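Local coordinates for protein WZI (Escherichia coli, PDB 2YNK) that forms an outer-membrane beta-barrel lectin that binds carbohydrate and takes part in assembly of the group 1 capsule, at residues N12-R20 with E313-N324. Residues are numbered along the deposited sequence; the frame is centred on the assembly and turned at random.
With D12 (dodecane), chain F.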
loop_
_atom_site.group_PDB
_atom_site.type_symbol
_atom_site.label_atom_id
_atom_site.label_comp_id
_atom_site.label_asym_id
_atom_site.label_seq_id
_atom_site.Cartn_x
_atom_site.Cartn_y
_atom_site.Cartn_z
ATOM N N ASN A 12 -2.785 -4.526 9.660
ATOM C CA ASN A 12 -2.864 -5.925 10.073
ATOM C C ASN A 12 -3.871 -6.103 11.240
ATOM O O ASN A 12 -4.628 -7.074 11.280
ATOM C CB ASN A 12 -1.476 -6.461 10.447
ATOM C CG ASN A 12 -0.498 -6.448 9.270
ATOM O OD1 ASN A 12 0.558 -5.818 9.341
ATOM N ND2 ASN A 12 -0.848 -7.134 8.186
ATOM N N ASP A 13 -3.879 -5.141 12.163
ATOM C CA ASP A 13 -4.834 -5.111 13.256
ATOM C C ASP A 13 -6.283 -4.931 12.756
ATOM O O ASP A 13 -7.190 -5.630 13.209
ATOM C CB ASP A 13 -4.446 -4.021 14.273
ATOM C CG ASP A 13 -3.367 -4.485 15.258
ATOM O OD1 ASP A 13 -2.707 -5.505 14.983
ATOM O OD2 ASP A 13 -3.175 -3.844 16.315
ATOM N N LEU A 14 -6.497 -4.013 11.819
ATOM C CA LEU A 14 -7.821 -3.839 11.222
ATOM C C LEU A 14 -8.235 -5.086 10.449
ATOM O O LEU A 14 -9.383 -5.520 10.539
ATOM C CB LEU A 14 -7.853 -2.630 10.276
ATOM C CG LEU A 14 -7.799 -1.228 10.887
ATOM C CD1 LEU A 14 -7.951 -0.187 9.789
ATOM C CD2 LEU A 14 -8.877 -1.054 11.945
ATOM N N ALA A 15 -7.300 -5.655 9.689
ATOM C CA ALA A 15 -7.589 -6.828 8.858
ATOM C C ALA A 15 -7.943 -8.040 9.715
ATOM O O ALA A 15 -8.765 -8.873 9.329
ATOM C CB ALA A 15 -6.402 -7.145 7.953
ATOM N N TRP A 16 -7.304 -8.133 10.873
ATOM C CA TRP A 16 -7.579 -9.191 11.832
ATOM C C TRP A 16 -9.009 -9.063 12.298
ATOM O O TRP A 16 -9.788 -10.010 12.222
ATOM C CB TRP A 16 -6.591 -9.076 12.995
ATOM C CG TRP A 16 -6.563 -10.226 13.978
ATOM C CD1 TRP A 16 -5.724 -11.332 13.966
ATOM C CD2 TRP A 16 -7.378 -10.385 15.191
ATOM N NE1 TRP A 16 -5.977 -12.149 15.040
ATOM C CE2 TRP A 16 -6.948 -11.633 15.817
ATOM C CE3 TRP A 16 -8.382 -9.645 15.793
ATOM C CZ2 TRP A 16 -7.523 -12.105 16.990
ATOM C CZ3 TRP A 16 -8.950 -10.124 16.981
ATOM C CH2 TRP A 16 -8.532 -11.327 17.560
ATOM N N LEU A 17 -9.373 -7.866 12.744
ATOM C CA LEU A 17 -10.712 -7.603 13.250
ATOM C C LEU A 17 -11.788 -7.809 12.177
ATOM O O LEU A 17 -12.874 -8.327 12.463
ATOM C CB LEU A 17 -10.781 -6.178 13.817
ATOM C CG LEU A 17 -9.982 -5.964 15.107
ATOM C CD1 LEU A 17 -9.581 -4.510 15.263
ATOM C CD2 LEU A 17 -10.781 -6.440 16.317
ATOM N N SER A 18 -11.475 -7.415 10.944
ATOM C CA SER A 18 -12.448 -7.454 9.850
ATOM C C SER A 18 -12.741 -8.878 9.406
ATOM O O SER A 18 -13.893 -9.241 9.199
ATOM C CB SER A 18 -11.959 -6.615 8.661
ATOM O OG SER A 18 -12.638 -6.949 7.459
ATOM N N ASP A 19 -11.696 -9.682 9.270
ATOM C CA ASP A 19 -11.845 -11.043 8.763
ATOM C C ASP A 19 -12.448 -11.983 9.798
ATOM O O ASP A 19 -12.961 -13.034 9.452
ATOM C CB ASP A 19 -10.494 -11.582 8.286
ATOM C CG ASP A 19 -10.041 -10.954 6.978
ATOM O OD1 ASP A 19 -10.548 -9.872 6.606
ATOM O OD2 ASP A 19 -9.172 -11.553 6.314
ATOM N N ARG A 20 -12.371 -11.599 11.066
ATOM C CA ARG A 20 -13.021 -12.326 12.143
ATOM C C ARG A 20 -14.437 -11.829 12.381
ATOM O O ARG A 20 -15.089 -12.290 13.301
ATOM C CB ARG A 20 -12.231 -12.171 13.443
ATOM C CG ARG A 20 -10.866 -12.837 13.428
ATOM C CD ARG A 20 -10.153 -12.649 14.756
ATOM N NE ARG A 20 -10.844 -13.341 15.842
ATOM C CZ ARG A 20 -10.768 -14.646 16.088
ATOM N NH1 ARG A 20 -10.024 -15.438 15.327
ATOM N NH2 ARG A 20 -11.451 -15.167 17.106
ATOM N N GLU A 313 -5.536 -15.486 3.255
ATOM C CA GLU A 313 -5.114 -14.954 4.556
ATOM C C GLU A 313 -5.953 -15.529 5.689
ATOM O O GLU A 313 -7.123 -15.865 5.501
ATOM C CB GLU A 313 -5.189 -13.423 4.583
ATOM C CG GLU A 313 -6.501 -12.842 4.074
ATOM C CD GLU A 313 -6.601 -11.334 4.241
ATOM O OE1 GLU A 313 -6.398 -10.839 5.372
ATOM O OE2 GLU A 313 -6.891 -10.643 3.236
ATOM N N GLY A 314 -5.331 -15.642 6.863
ATOM C CA GLY A 314 -6.005 -16.085 8.073
ATOM C C GLY A 314 -5.620 -15.233 9.266
ATOM O O GLY A 314 -4.566 -14.593 9.273
ATOM N N HIS A 315 -6.485 -15.233 10.277
ATOM C CA HIS A 315 -6.335 -14.370 11.443
ATOM C C HIS A 315 -6.892 -15.080 12.650
ATOM O O HIS A 315 -8.066 -15.416 12.685
ATOM C CB HIS A 315 -7.079 -13.064 11.208
ATOM C CG HIS A 315 -6.647 -12.332 9.960
ATOM N ND1 HIS A 315 -5.608 -11.485 9.942
ATOM C CD2 HIS A 315 -7.159 -12.347 8.667
ATOM C CE1 HIS A 315 -5.462 -10.979 8.707
ATOM N NE2 HIS A 315 -6.409 -11.508 7.927
ATOM N N HIS A 316 -6.057 -15.322 13.652
ATOM C CA HIS A 316 -6.402 -16.217 14.735
ATOM C C HIS A 316 -6.046 -15.610 16.058
ATOM O O HIS A 316 -5.136 -14.795 16.143
ATOM C CB HIS A 316 -5.664 -17.540 14.568
ATOM C CG HIS A 316 -5.839 -18.177 13.208
ATOM N ND1 HIS A 316 -6.975 -18.791 12.835
ATOM C CD2 HIS A 316 -4.963 -18.291 12.130
ATOM C CE1 HIS A 316 -6.840 -19.269 11.583
ATOM N NE2 HIS A 316 -5.609 -18.963 11.155
ATOM N N GLY A 317 -6.783 -15.995 17.102
ATOM C CA GLY A 317 -6.436 -15.643 18.482
ATOM C C GLY A 317 -5.787 -16.842 19.141
ATOM O O GLY A 317 -6.113 -17.978 18.802
ATOM N N TRP A 318 -4.847 -16.609 20.056
ATOM C CA TRP A 318 -4.211 -17.702 20.780
ATOM C C TRP A 318 -4.725 -17.677 22.200
ATOM O O TRP A 318 -5.873 -18.069 22.440
ATOM C CB TRP A 318 -2.698 -17.607 20.668
ATOM C CG TRP A 318 -1.994 -18.922 20.904
ATOM C CD1 TRP A 318 -2.276 -19.878 21.875
ATOM C CD2 TRP A 318 -0.844 -19.464 20.160
ATOM N NE1 TRP A 318 -1.412 -20.939 21.783
ATOM C CE2 TRP A 318 -0.529 -20.753 20.778
ATOM C CE3 TRP A 318 -0.076 -19.025 19.087
ATOM C CZ2 TRP A 318 0.510 -21.550 20.324
ATOM C CZ3 TRP A 318 0.970 -19.837 18.637
ATOM C CH2 TRP A 318 1.255 -21.068 19.244
ATOM N N GLY A 319 -3.925 -17.234 23.165
ATOM C CA GLY A 319 -4.470 -16.902 24.473
ATOM C C GLY A 319 -5.181 -15.584 24.282
ATOM O O GLY A 319 -6.277 -15.534 23.727
ATOM N N LYS A 320 -4.536 -14.510 24.720
ATOM C CA LYS A 320 -4.964 -13.159 24.384
ATOM C C LYS A 320 -4.178 -12.613 23.184
ATOM O O LYS A 320 -4.471 -11.521 22.692
ATOM C CB LYS A 320 -4.790 -12.243 25.591
ATOM C CG LYS A 320 -5.725 -12.563 26.747
ATOM C CD LYS A 320 -5.580 -11.531 27.858
ATOM C CE LYS A 320 -6.866 -11.335 28.648
ATOM N NZ LYS A 320 -6.743 -10.191 29.596
ATOM N N ASP A 321 -3.191 -13.376 22.709
ATOM C CA ASP A 321 -2.368 -12.964 21.570
ATOM C C ASP A 321 -3.150 -13.111 20.270
ATOM O O ASP A 321 -4.247 -13.684 20.254
ATOM C CB ASP A 321 -1.085 -13.802 21.479
ATOM C CG ASP A 321 -0.159 -13.613 22.673
ATOM O OD1 ASP A 321 -0.340 -12.638 23.443
ATOM O OD2 ASP A 321 0.765 -14.448 22.830
ATOM N N ALA A 322 -2.573 -12.592 19.187
ATOM C CA ALA A 322 -3.185 -12.646 17.864
ATOM C C ALA A 322 -2.174 -13.125 16.819
ATOM O O ALA A 322 -0.987 -12.791 16.893
ATOM C CB ALA A 322 -3.724 -11.280 17.488
ATOM N N VAL A 323 -2.650 -13.913 15.853
ATOM C CA VAL A 323 -1.795 -14.458 14.815
ATOM C C VAL A 323 -2.336 -14.092 13.446
ATOM O O VAL A 323 -3.502 -14.345 13.156
ATOM C CB VAL A 323 -1.648 -15.982 14.941
ATOM C CG1 VAL A 323 -0.886 -16.551 13.752
ATOM C CG2 VAL A 323 -0.922 -16.322 16.227
ATOM N N ASN A 324 -1.466 -13.486 12.624
ATOM C CA ASN A 324 -1.778 -13.063 11.248
ATOM C C ASN A 324 -0.931 -13.845 10.272
ATOM O O ASN A 324 0.272 -13.972 10.477
ATOM C CB ASN A 324 -1.418 -11.597 11.046
ATOM C CG ASN A 324 -2.454 -10.651 11.576
ATOM O OD1 ASN A 324 -3.517 -10.497 10.990
ATOM N ND2 ASN A 324 -2.125 -9.961 12.661
HETATM C C1 D12 F . 0.754 -17.838 23.553
HETATM C C2 D12 F . 1.686 -18.388 22.488
HETATM C C3 D12 F . 3.097 -17.800 22.597
HETATM C C4 D12 F . 4.118 -18.566 21.746
HETATM C C5 D12 F . 4.881 -17.668 20.764
HETATM C C6 D12 F . 6.187 -18.297 20.258
HETATM C C7 D12 F . 6.366 -18.240 18.733
HETATM C C8 D12 F . 7.016 -16.946 18.234
HETATM C C9 D12 F . 8.300 -17.208 17.441
HETATM C C10 D12 F . 8.876 -15.910 16.869
HETATM C C11 D12 F . 10.098 -16.151 15.977
HETATM C C12 D12 F . 10.485 -14.903 15.210
#
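Trp16, on helix 12-19, and Arg20, just beyond its end, each donate to a backbone carbonyl of strand 313-317. Trp16 NE1 donates to His316 O at 3.0 Å with an N-H...O angle of 157°; the acceptor lies in the indole plane, yet the donor stands above the carbonyl plane, and that oxygen also accepts from Val323 N across the hairpin. Arg20 NH1 gives a longer bond of 3.3 Å to His315 O, nearly within the guanidinium plane, while Arg20 NE pairs with Glu51 on helix 49-65.

Apolar contact centres on the same indole. With CG anti to the backbone N (chi1 -170°), Trp16 reaches along the hairpin, its CD1 3.5 Å from His315 CB. Ala322 CB approaches the indole obliquely, 3.6 Å from Trp16 CE2; Arg20 CD lies above the plane on the other side, near the rim. The axes of helix 12-19 and strand 313-317 run at 85°, and strands 313-317 and 322-324 are antiparallel neighbours in the barrel wall: the N-terminal helix packs against its inward-facing side chains.

Polar contacts surround the His315 ring, which turns one face to Ala15 O. In its plane, NE2 donates to the anti lone pair of Glu313 OE1 (2.6 Å) and ND1 to Asn324 OD1. Asp19 OD2 comes within 3.0 Å of Glu313 OE1, a close pair of acceptors probably eased by Lys276, which bridges both carboxylates; Ser288 OG also bonds Asp19 OD2.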